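Long-range contacts in multicopper oxidase (Uncultured bacterium, PDB 4E9X), which probably oxidises substrates at a mononuclear copper and reduces oxygen at a copper cluster between subunits, as two-domain laccases do: residues Trp61-Lys67 with Tyr91-Arg97; Pro35-Glu41 with Pro121-Lys127; Phe193-Gly198 with Val229-Glu235. All blocks are in the same frame, centred on the assembly; numbering follows the deposited sequence. Where two conformers were deposited one is given.

Contact 1. Residues Trp61-Lys67 with Tyr91-Arg97. With CU (copper (II) ion), chain E.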
loop_
_atom_site.group_PDB
_atom_site.type_symbol
_atom_site.label_atom_id
_atom_site.label_comp_id
_atom_site.label_asym_id
_atom_site.label_seq_id
_atom_site.Cartn_x
_atom_site.Cartn_y
_atom_site.Cartn_z
ATOM N N TRP A 61 -19.761 8.864 9.640
ATOM C CA TRP A 61 -20.143 8.998 8.225
ATOM C C TRP A 61 -18.895 9.420 7.481
ATOM O O TRP A 61 -18.523 10.591 7.452
ATOM C CB TRP A 61 -21.319 10.003 8.070
ATOM C CG TRP A 61 -22.388 9.596 9.061
ATOM C CD1 TRP A 61 -22.526 10.090 10.318
ATOM C CD2 TRP A 61 -23.450 8.629 8.906
ATOM N NE1 TRP A 61 -23.600 9.487 10.956
ATOM C CE2 TRP A 61 -24.201 8.582 10.124
ATOM C CE3 TRP A 61 -23.824 7.800 7.839
ATOM C CZ2 TRP A 61 -25.308 7.732 10.305
ATOM C CZ3 TRP A 61 -24.924 6.965 8.053
ATOM C CH2 TRP A 61 -25.670 6.908 9.233
ATOM N N HIS A 62 -18.161 8.443 6.951
ATOM C CA HIS A 62 -16.827 8.648 6.415
ATOM C C HIS A 62 -16.945 9.317 5.071
ATOM O O HIS A 62 -17.398 8.741 4.103
ATOM C CB HIS A 62 -16.106 7.295 6.391
ATOM C CG HIS A 62 -14.675 7.408 5.896
ATOM N ND1 HIS A 62 -13.638 6.772 6.572
ATOM C CD2 HIS A 62 -14.089 8.009 4.805
ATOM C CE1 HIS A 62 -12.515 7.001 5.883
ATOM N NE2 HIS A 62 -12.794 7.777 4.830
ATOM N N GLY A 63 -16.348 10.507 5.020
ATOM C CA GLY A 63 -16.350 11.342 3.838
ATOM C C GLY A 63 -17.364 12.479 3.915
ATOM O O GLY A 63 -17.233 13.449 3.141
ATOM N N VAL A 64 -18.298 12.371 4.874
ATOM C CA VAL A 64 -19.264 13.457 5.065
ATOM C C VAL A 64 -18.592 14.565 5.810
ATOM O O VAL A 64 -17.987 14.364 6.880
ATOM C CB VAL A 64 -20.484 12.921 5.877
ATOM C CG1 VAL A 64 -21.439 14.025 6.289
ATOM C CG2 VAL A 64 -21.218 11.864 5.027
ATOM N N HIS A 65 -18.597 15.787 5.271
ATOM C CA HIS A 65 -17.820 16.812 5.963
ATOM C C HIS A 65 -18.395 17.240 7.293
ATOM O O HIS A 65 -17.647 17.772 8.123
ATOM C CB HIS A 65 -17.820 18.067 5.057
ATOM C CG HIS A 65 -17.009 17.920 3.816
ATOM N ND1 HIS A 65 -17.089 18.814 2.743
ATOM C CD2 HIS A 65 -16.053 17.020 3.525
ATOM C CE1 HIS A 65 -16.228 18.441 1.836
ATOM N NE2 HIS A 65 -15.582 17.361 2.263
ATOM N N GLN A 66 -19.706 17.073 7.473
ATOM C CA GLN A 66 -20.391 17.571 8.668
ATOM C C GLN A 66 -20.206 19.077 8.804
ATOM O O GLN A 66 -19.837 19.575 9.837
ATOM C CB GLN A 66 -19.898 16.877 9.957
ATOM C CG GLN A 66 -20.061 15.358 9.865
ATOM C CD GLN A 66 -21.514 14.881 9.996
ATOM O OE1 GLN A 66 -22.443 15.643 10.222
ATOM N NE2 GLN A 66 -21.663 13.571 9.809
ATOM N N LYS A 67 -20.479 19.786 7.719
ATOM C CA LYS A 67 -20.340 21.229 7.643
ATOM C C LYS A 67 -21.343 21.865 8.602
ATOM O O LYS A 67 -22.556 21.855 8.331
ATOM C CB LYS A 67 -20.557 21.712 6.207
ATOM C CG LYS A 67 -20.262 23.140 5.868
ATOM C CD LYS A 67 -18.904 23.635 6.358
ATOM C CE LYS A 67 -18.130 24.445 5.333
ATOM N NZ LYS A 67 -17.402 23.539 4.373
ATOM N N TYR A 91 -28.558 11.157 14.102
ATOM C CA TYR A 91 -27.576 11.872 13.283
ATOM C C TYR A 91 -28.303 12.765 12.275
ATOM O O TYR A 91 -29.246 12.238 11.677
ATOM C CB TYR A 91 -26.664 10.894 12.518
ATOM C CG TYR A 91 -25.834 10.096 13.528
ATOM C CD1 TYR A 91 -24.677 10.657 14.042
ATOM C CD2 TYR A 91 -26.223 8.829 13.988
ATOM C CE1 TYR A 91 -23.850 10.010 14.961
ATOM C CE2 TYR A 91 -25.445 8.161 14.916
ATOM C CZ TYR A 91 -24.279 8.756 15.394
ATOM O OH TYR A 91 -23.524 8.100 16.329
ATOM N N LYS A 92 -27.843 13.997 12.079
ATOM C CA LYS A 92 -28.341 14.832 10.991
ATOM C C LYS A 92 -27.182 15.529 10.267
ATOM O O LYS A 92 -26.303 16.127 10.905
ATOM C CB LYS A 92 -29.286 15.917 11.555
ATOM C CG LYS A 92 -30.439 15.350 12.340
ATOM C CD LYS A 92 -31.433 16.472 12.671
ATOM C CE LYS A 92 -32.735 15.875 13.242
ATOM N NZ LYS A 92 -33.779 16.880 13.521
ATOM N N PHE A 93 -27.172 15.409 8.926
ATOM C CA PHE A 93 -26.135 16.071 8.139
ATOM C C PHE A 93 -26.673 16.373 6.770
ATOM O O PHE A 93 -27.601 15.684 6.320
ATOM C CB PHE A 93 -24.836 15.246 8.062
ATOM C CG PHE A 93 -25.037 13.840 7.526
ATOM C CD1 PHE A 93 -24.968 13.573 6.161
ATOM C CD2 PHE A 93 -25.296 12.813 8.409
ATOM C CE1 PHE A 93 -25.171 12.271 5.726
ATOM C CE2 PHE A 93 -25.484 11.521 7.975
ATOM C CZ PHE A 93 -25.424 11.232 6.609
ATOM N N LYS A 94 -26.098 17.362 6.102
ATOM C CA LYS A 94 -26.398 17.577 4.705
ATOM C C LYS A 94 -25.354 16.834 3.889
ATOM O O LYS A 94 -24.157 16.860 4.148
ATOM C CB LYS A 94 -26.359 19.069 4.323
ATOM C CG LYS A 94 -26.679 19.441 2.870
ATOM C CD LYS A 94 -26.639 20.935 2.686
ATOM C CE LYS A 94 -27.860 21.594 3.289
ATOM N NZ LYS A 94 -29.053 21.417 2.395
ATOM N N ALA A 95 -25.866 16.164 2.821
ATOM C CA ALA A 95 -25.014 15.409 1.935
ATOM C C ALA A 95 -24.385 16.318 0.878
ATOM O O ALA A 95 -24.687 16.153 -0.311
ATOM C CB ALA A 95 -25.879 14.325 1.270
ATOM N N ASP A 96 -23.523 17.236 1.297
ATOM C CA ASP A 96 -22.959 18.185 0.352
ATOM C C ASP A 96 -21.688 17.623 -0.250
ATOM O O ASP A 96 -21.187 18.207 -1.204
ATOM C CB ASP A 96 -22.709 19.559 0.945
ATOM C CG ASP A 96 -21.991 19.613 2.246
ATOM O OD1 ASP A 96 -21.375 18.636 2.692
ATOM O OD2 ASP A 96 -22.055 20.710 2.869
ATOM N N ARG A 97 -21.148 16.548 0.238
ATOM C CA ARG A 97 -19.954 15.886 -0.328
ATOM C C ARG A 97 -20.396 14.737 -1.224
ATOM O O ARG A 97 -21.083 13.845 -0.753
ATOM C CB ARG A 97 -19.028 15.396 0.814
ATOM C CG ARG A 97 -17.932 14.382 0.271
ATOM C CD ARG A 97 -16.950 15.052 -0.640
ATOM N NE ARG A 97 -15.634 14.444 -0.428
ATOM C CZ ARG A 97 -15.272 13.229 -0.807
ATOM N NH1 ARG A 97 -16.077 12.413 -1.465
ATOM N NH2 ARG A 97 -14.034 12.850 -0.524
HETATM CU CU CU E . -13.676 5.641 8.119
HETATM O O HOH W 1 -20.953 16.108 3.403
HETATM O O HOH W 2 -18.860 21.137 2.870
HETATM O O HOH W 3 -21.765 18.067 5.490
#
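On strand 88-94, the face of Tyr-91 takes the edge of Trp-61 in an edge-to-face pair. The centroid of the Trp-61 five-membered ring lies 5.0 Å from that of Tyr-91, planes at 69°. Two residues on, Phe-93 makes the largest contribution. Its CE2 lies 3.7 Å from Trp-61 CD2, over the indole face, and its CD1 3.6 Å from Val-64 CG1. Further along, polar contacts run through water. One water accepts from Lys-67 N, with Lys-94 O (3.0 Å) and Asp-96 OD1 (2.9 Å) in reach. Another accepts from His-65 N and lies 2.7 Å from Asp-96 OD1. Arg-97 CB makes a CH-pi contact with the His-65 ring, 4.2 Å from its centroid. Asp-209 of the second subunit binds both Arg-97 and His-65, and Arg-97 also reaches Asp-216. A type II turn, Trp-61 to Val-64, includes His-62. His-62 ND1 binds copper at 1.9 Å, with His-104 and with His-254 of the second subunit. Such shared ligation is characteristic of the intersubunit copper cluster of two-domain multicopper oxidases.

Contact 2. Residues Pro35-Glu41 with Pro121-Lys127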
loop_
_atom_site.group_PDB
_atom_site.type_symbol
_atom_site.label_atom_id
_atom_site.label_comp_id
_atom_site.label_asym_id
_atom_site.label_seq_id
_atom_site.Cartn_x
_atom_site.Cartn_y
_atom_site.Cartn_z
ATOM N N PRO A 35 -26.953 -1.780 5.399
ATOM C CA PRO A 35 -27.847 -1.271 4.338
ATOM C C PRO A 35 -27.183 -0.210 3.476
ATOM O O PRO A 35 -26.369 0.615 3.911
ATOM C CB PRO A 35 -29.023 -0.678 5.116
ATOM C CG PRO A 35 -28.985 -1.452 6.398
ATOM C CD PRO A 35 -27.524 -1.612 6.765
ATOM N N LEU A 36 -27.539 -0.260 2.189
ATOM C CA LEU A 36 -27.131 0.794 1.295
ATOM C C LEU A 36 -27.945 2.057 1.582
ATOM O O LEU A 36 -29.190 2.023 1.612
ATOM C CB LEU A 36 -27.431 0.374 -0.164
ATOM C CG LEU A 36 -27.364 1.487 -1.232
ATOM C CD1 LEU A 36 -25.945 2.039 -1.417
ATOM C CD2 LEU A 36 -27.859 0.903 -2.575
ATOM N N ILE A 37 -27.291 3.206 1.716
ATOM C CA ILE A 37 -27.959 4.507 1.799
ATOM C C ILE A 37 -27.579 5.242 0.526
ATOM O O ILE A 37 -26.396 5.416 0.237
ATOM C CB ILE A 37 -27.569 5.269 3.090
ATOM C CG1 ILE A 37 -27.915 4.492 4.335
ATOM C CG2 ILE A 37 -28.194 6.662 3.035
ATOM C CD1 ILE A 37 -27.368 5.117 5.636
ATOM N N HIS A 38 -28.556 5.638 -0.245
ATOM C CA HIS A 38 -28.338 6.237 -1.565
ATOM C C HIS A 38 -29.148 7.521 -1.603
ATOM O O HIS A 38 -30.381 7.487 -1.534
ATOM C CB HIS A 38 -28.749 5.234 -2.657
ATOM C CG HIS A 38 -28.323 5.635 -4.018
ATOM N ND1 HIS A 38 -28.721 4.950 -5.164
ATOM C CD2 HIS A 38 -27.480 6.610 -4.482
ATOM C CE1 HIS A 38 -28.140 5.512 -6.225
ATOM N NE2 HIS A 38 -27.410 6.507 -5.870
ATOM N N VAL A 39 -28.470 8.650 -1.684
ATOM C CA VAL A 39 -29.117 9.963 -1.653
ATOM C C VAL A 39 -28.525 10.843 -2.731
ATOM O O VAL A 39 -27.575 10.423 -3.422
ATOM C CB VAL A 39 -28.986 10.597 -0.261
ATOM C CG1 VAL A 39 -29.576 9.697 0.834
ATOM C CG2 VAL A 39 -27.557 10.974 0.144
ATOM N N GLN A 40 -29.097 12.041 -2.880
ATOM C CA GLN A 40 -28.599 13.023 -3.846
ATOM C C GLN A 40 -27.813 14.129 -3.167
ATOM O O GLN A 40 -28.133 14.514 -2.018
ATOM C CB GLN A 40 -29.814 13.652 -4.558
ATOM C CG GLN A 40 -29.486 14.454 -5.789
ATOM C CD GLN A 40 -30.766 14.724 -6.583
ATOM O OE1 GLN A 40 -31.898 14.763 -6.094
ATOM N NE2 GLN A 40 -30.582 14.916 -7.883
ATOM N N GLU A 41 -26.814 14.640 -3.894
ATOM C CA GLU A 41 -26.070 15.796 -3.402
ATOM C C GLU A 41 -27.039 16.884 -2.966
ATOM O O GLU A 41 -28.017 17.248 -3.644
ATOM C CB GLU A 41 -25.246 16.351 -4.548
ATOM C CG GLU A 41 -24.386 17.541 -4.203
ATOM C CD GLU A 41 -23.591 18.081 -5.391
ATOM O OE1 GLU A 41 -23.666 17.556 -6.520
ATOM O OE2 GLU A 41 -22.816 19.039 -5.161
ATOM N N PRO A 121 -22.272 1.052 2.860
ATOM C CA PRO A 121 -22.010 2.080 1.855
ATOM C C PRO A 121 -22.992 3.245 1.870
ATOM O O PRO A 121 -24.193 3.016 2.102
ATOM C CB PRO A 121 -22.120 1.282 0.525
ATOM C CG PRO A 121 -23.232 0.261 0.860
ATOM C CD PRO A 121 -23.101 -0.076 2.349
ATOM N N LEU A 122 -22.468 4.439 1.611
ATOM C CA LEU A 122 -23.240 5.681 1.524
ATOM C C LEU A 122 -22.935 6.316 0.168
ATOM O O LEU A 122 -21.837 6.823 -0.008
ATOM C CB LEU A 122 -22.937 6.582 2.729
ATOM C CG LEU A 122 -23.470 8.013 2.630
ATOM C CD1 LEU A 122 -24.994 8.089 2.499
ATOM C CD2 LEU A 122 -22.997 8.816 3.867
ATOM N N ILE A 123 -23.898 6.276 -0.741
ATOM C CA ILE A 123 -23.640 6.752 -2.105
ATOM C C ILE A 123 -24.365 8.065 -2.264
ATOM O O ILE A 123 -25.594 8.114 -2.128
ATOM C CB ILE A 123 -24.110 5.725 -3.148
ATOM C CG1 ILE A 123 -23.434 4.359 -2.923
ATOM C CG2 ILE A 123 -23.901 6.285 -4.535
ATOM C CD1 ILE A 123 -21.889 4.402 -2.903
ATOM N N VAL A 124 -23.625 9.117 -2.580
ATOM C CA VAL A 124 -24.193 10.443 -2.806
ATOM C C VAL A 124 -24.086 10.740 -4.300
ATOM O O VAL A 124 -22.975 10.907 -4.811
ATOM C CB VAL A 124 -23.502 11.520 -1.933
ATOM C CG1 VAL A 124 -24.114 12.902 -2.244
ATOM C CG2 VAL A 124 -23.638 11.194 -0.433
ATOM N N ASP A 125 -25.225 10.822 -4.978
ATOM C CA ASP A 125 -25.172 11.119 -6.415
ATOM C C ASP A 125 -24.822 12.570 -6.682
ATOM O O ASP A 125 -25.557 13.455 -6.194
ATOM C CB ASP A 125 -26.491 10.828 -7.111
ATOM C CG ASP A 125 -26.805 9.370 -7.356
ATOM O OD1 ASP A 125 -25.989 8.503 -6.969
ATOM O OD2 ASP A 125 -27.886 9.087 -7.931
ATOM N N PRO A 126 -23.821 12.882 -7.478
ATOM C CA PRO A 126 -23.585 14.276 -7.817
ATOM C C PRO A 126 -24.749 14.831 -8.654
ATOM O O PRO A 126 -25.312 14.153 -9.517
ATOM C CB PRO A 126 -22.349 14.262 -8.709
ATOM C CG PRO A 126 -21.904 12.840 -8.821
ATOM C CD PRO A 126 -22.847 11.938 -8.104
ATOM N N LYS A 127 -25.033 16.132 -8.413
ATOM C CA LYS A 127 -25.960 16.772 -9.363
ATOM C C LYS A 127 -25.330 16.840 -10.746
ATOM O O LYS A 127 -26.092 16.795 -11.750
ATOM C CB LYS A 127 -26.261 18.130 -8.772
ATOM C CG LYS A 127 -27.115 18.128 -7.520
ATOM C CD LYS A 127 -27.113 19.523 -6.859
ATOM C CE LYS A 127 -28.058 19.625 -5.693
ATOM N NZ LYS A 127 -27.846 20.788 -4.769
HETATM O O HOH W 4 -28.761 13.570 -9.523
#
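A histidine-carboxylate hydrogen bond stands out here. His-38 NE2 donates to Asp-125 OD1 at 2.7 Å, running diagonally between neighbouring strands, from the partner of Ile-123 to the partner of Gln-40. Tyr-305 completes the group: its hydroxyl bonds Asp-125 OD2 and its ring meets His-38 edge-to-face. The strands themselves are parallel, with Ile-37 opposite Leu-122 and Val-39 opposite Val-124. The backbone bonds alternate. Ile-37 N donates to Pro-121 O at 3.1 Å, and Ile-123 N to Ile-37 O at 2.8 Å. Val-39 N then donates to Ile-123 O at 3.0 Å, and Asp-125 N to Val-39 O at 2.8 Å. Glu-41 N to Asp-125 O, 2.9 Å, carries the pattern past the strand end. There the extended Glu-41 side chain reaches across, and its OE1 accepts from Lys-127 N at 2.7 Å. Ile-37 CG2 packs on Leu-122 CD1 at 3.5 Å, on the face shared with Val-39 and Val-124. On the His-38 face, Leu-36 CD1 lies 3.7 Å from Ile-123 CG1. Strands 101-104 and 306-308 flank the pair. Parallel pairing of an early strand with the last one is characteristic of the Greek-key cupredoxin fold, here the first domain.

Contact 3. Residues Phe193-Gly198 with Val229-Glu235; sequences FFGAGG and VLVSPGE
Build two strand ends whose N-to-C directions differ by 37°, with axes no closer than 7.8 Å. The backbones meet where Gly-195, ending its strand, reaches the turn after the other, Gly-195 CA 4.3 Å from Pro-233 CA. Residues 232-235 form a type II turn closed by Glu-235 N to Ser-232 O at 3.0 Å, with Gly-234 at phi 96°. Gly-195 (phi/psi -86/79) centres an inverse gamma turn, with a weak bond from Ala-196 N to Phe-194 O at 3.1 Å. Gly-195 is satisfied at both ends: its N donates to Glu-235 O at 2.9 Å, and its O accepts from Gly-234 N at 2.9 Å. An ideal CB here would clash with Ser-232 O. The contact joins the two sheets of the second cupredoxin domain's beta sandwich, with strand 187-195 in one and strand 228-231 in the other. Glu-235 (chi1 m, chi2 t) folds back so that OE1 accepts from Ser-232 N at 3.0 Å and Ser-232 OG at 2.9 Å. Its OE2 takes Lys-215 and Tyr-237. Between the sheets, Phe-193 (chi1 m) sets CB 3.7 Å from Val-231 CG2 and CE2 4.2 Å from Val-229 CB. Pro-233 CB touches Gly-197 O at 3.4 Å.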
loop_
_atom_site.group_PDB
_atom_site.type_symbol
_atom_site.label_atom_id
_atom_site.label_comp_id
_atom_site.label_asym_id
_atom_site.label_seq_id
_atom_site.Cartn_x
_atom_site.Cartn_y
_atom_site.Cartn_z
ATOM N N PHE A 193 -14.754 0.263 -5.091
ATOM C CA PHE A 193 -13.997 -0.534 -4.129
ATOM C C PHE A 193 -13.902 0.208 -2.786
ATOM O O PHE A 193 -13.617 1.409 -2.798
ATOM C CB PHE A 193 -12.546 -0.756 -4.604
ATOM C CG PHE A 193 -12.388 -1.485 -5.926
ATOM C CD1 PHE A 193 -12.859 -2.799 -6.090
ATOM C CD2 PHE A 193 -11.716 -0.909 -6.963
ATOM C CE1 PHE A 193 -12.664 -3.478 -7.282
ATOM C CE2 PHE A 193 -11.546 -1.585 -8.182
ATOM C CZ PHE A 193 -11.972 -2.903 -8.324
ATOM N N PHE A 194 -14.061 -0.535 -1.703
ATOM C CA PHE A 194 -13.924 0.054 -0.367
ATOM C C PHE A 194 -12.963 -0.758 0.478
ATOM O O PHE A 194 -13.114 -2.001 0.565
ATOM C CB PHE A 194 -15.263 0.066 0.391
ATOM C CG PHE A 194 -16.454 0.717 -0.247
ATOM C CD1 PHE A 194 -17.108 1.760 0.394
ATOM C CD2 PHE A 194 -16.981 0.260 -1.465
ATOM C CE1 PHE A 194 -18.283 2.325 -0.118
ATOM C CE2 PHE A 194 -18.153 0.774 -1.989
ATOM C CZ PHE A 194 -18.814 1.789 -1.294
ATOM N N GLY A 195 -12.032 -0.042 1.121
ATOM C CA GLY A 195 -11.180 -0.689 2.119
ATOM C C GLY A 195 -11.910 -0.666 3.475
ATOM O O GLY A 195 -11.649 0.186 4.337
ATOM N N ALA A 196 -12.871 -1.581 3.657
ATOM C CA ALA A 196 -13.736 -1.470 4.833
ATOM C C ALA A 196 -13.069 -2.034 6.074
ATOM O O ALA A 196 -13.247 -1.480 7.158
ATOM C CB ALA A 196 -15.031 -2.215 4.539
ATOM N N GLY A 197 -12.275 -3.105 5.972
ATOM C CA GLY A 197 -11.569 -3.687 7.095
ATOM C C GLY A 197 -10.142 -3.176 7.218
ATOM O O GLY A 197 -9.787 -2.107 6.693
ATOM N N GLY A 198 -9.314 -3.965 7.912
ATOM C CA GLY A 198 -7.970 -3.595 8.280
ATOM C C GLY A 198 -6.888 -4.008 7.280
ATOM O O GLY A 198 -5.700 -3.761 7.557
ATOM N N VAL A 229 -5.748 -2.571 -8.740
ATOM C CA VAL A 229 -5.938 -1.356 -7.971
ATOM C C VAL A 229 -5.770 -1.681 -6.497
ATOM O O VAL A 229 -6.518 -2.516 -5.938
ATOM C CB VAL A 229 -7.374 -0.816 -8.202
ATOM C CG1 VAL A 229 -7.666 0.351 -7.274
ATOM C CG2 VAL A 229 -7.576 -0.380 -9.671
ATOM N N LEU A 230 -4.817 -1.037 -5.842
ATOM C CA LEU A 230 -4.546 -1.271 -4.423
ATOM C C LEU A 230 -5.516 -0.447 -3.577
ATOM O O LEU A 230 -5.598 0.773 -3.741
ATOM C CB LEU A 230 -3.120 -0.841 -4.075
ATOM C CG LEU A 230 -2.655 -1.205 -2.666
ATOM C CD1 LEU A 230 -2.590 -2.736 -2.567
ATOM C CD2 LEU A 230 -1.300 -0.551 -2.348
ATOM N N VAL A 231 -6.229 -1.164 -2.696
ATOM C CA VAL A 231 -7.219 -0.515 -1.844
ATOM C C VAL A 231 -6.849 -0.768 -0.392
ATOM O O VAL A 231 -6.692 -1.923 -0.001
ATOM C CB VAL A 231 -8.609 -1.135 -2.135
ATOM C CG1 VAL A 231 -9.693 -0.464 -1.301
ATOM C CG2 VAL A 231 -8.939 -1.088 -3.637
ATOM N N SER A 232 -6.662 0.278 0.389
ATOM C CA SER A 232 -6.204 0.181 1.768
ATOM C C SER A 232 -7.288 0.712 2.709
ATOM O O SER A 232 -8.267 1.333 2.223
ATOM C CB SER A 232 -4.864 0.899 1.908
ATOM O OG SER A 232 -4.916 2.266 2.180
ATOM N N PRO A 233 -7.156 0.480 3.995
ATOM C CA PRO A 233 -8.253 0.863 4.926
ATOM C C PRO A 233 -8.657 2.324 4.836
ATOM O O PRO A 233 -7.865 3.263 4.898
ATOM C CB PRO A 233 -7.656 0.540 6.299
ATOM C CG PRO A 233 -6.759 -0.658 5.983
ATOM C CD PRO A 233 -6.089 -0.257 4.690
ATOM N N GLY A 234 -9.992 2.507 4.700
ATOM C CA GLY A 234 -10.570 3.829 4.628
ATOM C C GLY A 234 -10.820 4.328 3.215
ATOM O O GLY A 234 -11.717 5.149 3.005
ATOM N N GLU A 235 -10.019 3.814 2.259
ATOM C CA GLU A 235 -10.065 4.370 0.913
ATOM C C GLU A 235 -11.243 3.874 0.089
ATOM O O GLU A 235 -11.741 2.785 0.330
ATOM C CB GLU A 235 -8.815 3.977 0.122
ATOM C CG GLU A 235 -7.494 4.443 0.769
ATOM C CD GLU A 235 -6.408 4.212 -0.281
ATOM O OE1 GLU A 235 -5.971 3.068 -0.351
ATOM O OE2 GLU A 235 -6.080 5.105 -1.065
#

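From the N terminus, contact 2 opens first, at 35-41. Contact 1 opens and closes next, joining 61-67 to 91-97. Contact 2 then closes at 121-127, so contact 1 is nested within its loop. Both belong to the first cupredoxin domain and touch: Val-64 CG2 lies 3.7 Å from Leu-122 CD2. Strands 60-62, 119-125 and 36-40 share a sheet; strand 88-94 is in the other. Contact 3 follows in series in the second domain, closing the loop from 193-198 to 229-235. Across the domain boundary it meets contact 2, Phe-194 CZ to Pro-121 CB 3.8 Å, and contact 1, Gly-234 O to His-62 NE2 3.4 Å. Contacts 1 and 3 both touch the second subunit and lie near copper.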